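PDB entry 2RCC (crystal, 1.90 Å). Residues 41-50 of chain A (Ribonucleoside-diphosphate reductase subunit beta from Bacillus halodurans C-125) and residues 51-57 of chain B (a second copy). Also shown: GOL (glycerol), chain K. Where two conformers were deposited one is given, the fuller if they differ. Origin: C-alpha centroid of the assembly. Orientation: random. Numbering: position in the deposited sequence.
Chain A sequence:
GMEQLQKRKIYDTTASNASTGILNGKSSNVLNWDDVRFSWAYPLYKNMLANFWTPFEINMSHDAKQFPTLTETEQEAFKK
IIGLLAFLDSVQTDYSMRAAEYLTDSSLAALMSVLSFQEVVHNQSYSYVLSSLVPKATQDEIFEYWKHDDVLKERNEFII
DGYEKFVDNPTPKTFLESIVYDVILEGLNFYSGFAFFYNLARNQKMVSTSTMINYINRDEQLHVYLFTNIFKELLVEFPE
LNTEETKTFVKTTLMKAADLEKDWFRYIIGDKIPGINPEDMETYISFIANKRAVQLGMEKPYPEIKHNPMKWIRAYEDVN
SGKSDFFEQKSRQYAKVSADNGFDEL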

# COMPACT_ATOMS: atom_id res chain seq x y z
N ALA A 41 -8.74 12.32 -6.63
CA ALA A 41 -8.09 11.28 -5.80
C ALA A 41 -9.02 10.13 -5.48
O ALA A 41 -8.60 9.00 -5.61
CB ALA A 41 -7.48 11.85 -4.49
N TYR A 42 -10.26 10.39 -5.10
CA TYR A 42 -11.19 9.31 -4.70
C TYR A 42 -11.63 8.50 -5.90
O TYR A 42 -11.66 7.27 -5.80
CB TYR A 42 -12.39 9.80 -3.86
CG TYR A 42 -13.17 8.79 -3.01
CD1 TYR A 42 -12.67 7.51 -2.66
CD2 TYR A 42 -14.37 9.18 -2.43
CE1 TYR A 42 -13.42 6.62 -1.83
CE2 TYR A 42 -15.09 8.31 -1.57
CZ TYR A 42 -14.64 7.04 -1.28
OH TYR A 42 -15.40 6.24 -0.42
N PRO A 43 -12.01 9.17 -7.01
CA PRO A 43 -12.25 8.43 -8.23
C PRO A 43 -11.07 7.55 -8.68
O PRO A 43 -11.29 6.45 -9.15
CB PRO A 43 -12.52 9.52 -9.25
CG PRO A 43 -13.02 10.63 -8.49
CD PRO A 43 -12.38 10.60 -7.19
N LEU A 44 -9.83 8.04 -8.55
CA LEU A 44 -8.66 7.22 -8.89
C LEU A 44 -8.55 5.98 -7.97
O LEU A 44 -8.36 4.86 -8.43
CB LEU A 44 -7.39 8.07 -8.83
CG LEU A 44 -6.06 7.37 -9.10
CD1 LEU A 44 -6.06 6.58 -10.44
CD2 LEU A 44 -5.00 8.42 -9.07
N TYR A 45 -8.68 6.17 -6.66
CA TYR A 45 -8.71 5.06 -5.75
C TYR A 45 -9.74 4.00 -6.15
O TYR A 45 -9.42 2.81 -6.23
CB TYR A 45 -8.98 5.53 -4.30
CG TYR A 45 -9.33 4.41 -3.36
CD1 TYR A 45 -8.36 3.61 -2.75
CD2 TYR A 45 -10.65 4.10 -3.10
CE1 TYR A 45 -8.71 2.58 -1.91
CE2 TYR A 45 -10.98 3.08 -2.31
CZ TYR A 45 -10.02 2.32 -1.69
OH TYR A 45 -10.47 1.30 -0.87
N LYS A 46 -10.94 4.45 -6.44
CA LYS A 46 -12.07 3.57 -6.83
C LYS A 46 -11.76 2.78 -8.12
O LYS A 46 -12.10 1.60 -8.20
CB LYS A 46 -13.35 4.38 -7.01
CG LYS A 46 -13.93 4.92 -5.72
CD LYS A 46 -15.09 5.89 -5.98
CE LYS A 46 -15.67 6.40 -4.66
NZ LYS A 46 -16.80 7.38 -4.84
N ASN A 47 -11.10 3.42 -9.08
CA ASN A 47 -10.74 2.75 -10.32
C ASN A 47 -9.65 1.72 -10.06
O ASN A 47 -9.71 0.62 -10.60
CB ASN A 47 -10.33 3.75 -11.42
CG ASN A 47 -11.52 4.57 -11.96
OD1 ASN A 47 -12.64 4.09 -12.08
ND2 ASN A 47 -11.24 5.81 -12.33
N MSE A 48 -8.67 2.04 -9.22
CA MSE A 48 -7.63 1.07 -8.88
C MSE A 48 -8.21 -0.17 -8.17
O MSE A 48 -7.85 -1.30 -8.50
CB MSE A 48 -6.57 1.72 -8.02
CG MSE A 48 -5.79 2.75 -8.76
SE MSE A 48 -4.43 3.59 -7.65
CE MSE A 48 -3.05 2.38 -7.89
N LEU A 49 -9.12 0.06 -7.22
CA LEU A 49 -9.76 -0.99 -6.43
C LEU A 49 -10.65 -1.87 -7.31
O LEU A 49 -10.69 -3.11 -7.13
CB LEU A 49 -10.54 -0.37 -5.25
CG LEU A 49 -11.13 -1.33 -4.21
CD1 LEU A 49 -9.95 -1.99 -3.44
CD2 LEU A 49 -12.11 -0.60 -3.28
N ALA A 50 -11.38 -1.26 -8.26
CA ALA A 50 -12.19 -2.01 -9.23
C ALA A 50 -11.37 -2.93 -10.15
O ALA A 50 -11.87 -3.91 -10.64
CB ALA A 50 -13.04 -1.04 -10.10
C1 GOL K . -16.11 0.60 -8.00
O1 GOL K . -16.55 1.90 -7.64
C2 GOL K . -15.37 -0.04 -6.82
O2 GOL K . -14.07 0.48 -6.70
C3 GOL K . -15.33 -1.58 -6.84
O3 GOL K . -14.85 -2.10 -5.62
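Chain B, residues 51-57: NFWTPFE

No hydrogen bond joins the two stretches directly; a glycerol, probably from the crystallisation liquor, bridges them instead. Its O2 donates to the backbone O of K46(A) at 2.7 Å, and its O3 accepts from OG1 of T54(B), also at 2.7 Å. Residues 41-50 of chain A form a helix. Chain B has just left a helix at N51(B), runs extended through W53(B) and T54(B), then turns into a short 3-10 segment at 55-57. It crosses the helix steeply, its register running backward: the CA atoms of T54(B) and L49(A) lie 7.6 Å apart, those of F56(B) and K46(A) 9.2 Å. L49(A) and F56(B) each touch four residues of the other stretch. The CA-to-CB bond of L49(A) points toward chain B (chi1 t, chi2 p). Its CD1 meets the ring edge of F52(B) at CE1, 3.9 Å; its CD2 lies 3.5 Å from OG1 of T54(B) and 3.9 Å from CE2 of F56(B), again at the ring edge. F56(B), chi1 m, reaches toward the N-terminal end of the helix, its CZ 3.8 Å from CE of K46(A) and 4.1 Å from OH of Y42(A), while glycerol O1 lies over one face of its ring. Within the turn, F56(B) N hydrogen-bonds to OG1 of T54(B) at 3.3 Å, and E57(B) N to O of T54(B) at 3.2 Å.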

# COMPACT_ATOMS: atom_id res chain seq x y z
N ASN B 51 -8.14 -13.23 0.59
CA ASN B 51 -9.17 -12.57 1.39
C ASN B 51 -9.69 -11.24 0.83
O ASN B 51 -10.42 -10.53 1.54
CB ASN B 51 -8.62 -12.36 2.81
CG ASN B 51 -8.49 -13.64 3.61
OD1 ASN B 51 -9.19 -14.63 3.35
ND2 ASN B 51 -7.66 -13.60 4.66
N PHE B 52 -9.35 -10.91 -0.42
CA PHE B 52 -9.72 -9.61 -1.03
C PHE B 52 -11.23 -9.35 -0.91
O PHE B 52 -12.01 -10.23 -1.11
CB PHE B 52 -9.33 -9.53 -2.51
CG PHE B 52 -9.80 -8.25 -3.19
CD1 PHE B 52 -9.15 -7.07 -2.98
CD2 PHE B 52 -10.92 -8.24 -3.98
CE1 PHE B 52 -9.61 -5.88 -3.57
CE2 PHE B 52 -11.37 -7.06 -4.57
CZ PHE B 52 -10.71 -5.89 -4.36
N TRP B 53 -11.59 -8.12 -0.61
CA TRP B 53 -12.96 -7.72 -0.52
C TRP B 53 -12.97 -6.21 -0.73
O TRP B 53 -11.95 -5.50 -0.59
CB TRP B 53 -13.61 -8.11 0.86
CG TRP B 53 -12.95 -7.43 2.07
CD1 TRP B 53 -11.86 -7.86 2.76
CD2 TRP B 53 -13.33 -6.19 2.69
NE1 TRP B 53 -11.52 -6.97 3.74
CE2 TRP B 53 -12.40 -5.93 3.72
CE3 TRP B 53 -14.39 -5.27 2.49
CZ2 TRP B 53 -12.50 -4.83 4.56
CZ3 TRP B 53 -14.45 -4.15 3.29
CH2 TRP B 53 -13.51 -3.94 4.32
N THR B 54 -14.15 -5.73 -1.07
CA THR B 54 -14.35 -4.31 -1.31
C THR B 54 -15.61 -3.88 -0.60
O THR B 54 -16.63 -4.60 -0.71
CB THR B 54 -14.47 -3.98 -2.83
OG1 THR B 54 -14.89 -2.63 -2.96
CG2 THR B 54 -15.46 -4.91 -3.56
N PRO B 55 -15.61 -2.71 0.06
CA PRO B 55 -16.83 -2.27 0.71
C PRO B 55 -17.96 -1.93 -0.25
O PRO B 55 -19.13 -2.02 0.11
CB PRO B 55 -16.40 -1.00 1.44
CG PRO B 55 -15.25 -0.53 0.72
CD PRO B 55 -14.52 -1.74 0.29
N PHE B 56 -17.62 -1.62 -1.49
CA PHE B 56 -18.61 -1.28 -2.51
C PHE B 56 -19.53 -2.47 -2.87
O PHE B 56 -20.57 -2.26 -3.45
CB PHE B 56 -17.91 -0.69 -3.74
CG PHE B 56 -17.18 0.61 -3.46
CD1 PHE B 56 -17.88 1.79 -3.32
CD2 PHE B 56 -15.81 0.63 -3.33
CE1 PHE B 56 -17.24 2.97 -3.07
CE2 PHE B 56 -15.14 1.83 -3.09
CZ PHE B 56 -15.85 2.99 -2.96
N GLU B 57 -19.14 -3.70 -2.50
CA GLU B 57 -19.98 -4.89 -2.67
C GLU B 57 -20.97 -5.20 -1.52
O GLU B 57 -21.78 -6.13 -1.65
CB GLU B 57 -19.11 -6.11 -3.04
CG GLU B 57 -18.69 -6.05 -4.55
CD GLU B 57 -17.69 -7.14 -5.00
OE1 GLU B 57 -17.23 -7.98 -4.18
OE2 GLU B 57 -17.33 -7.14 -6.21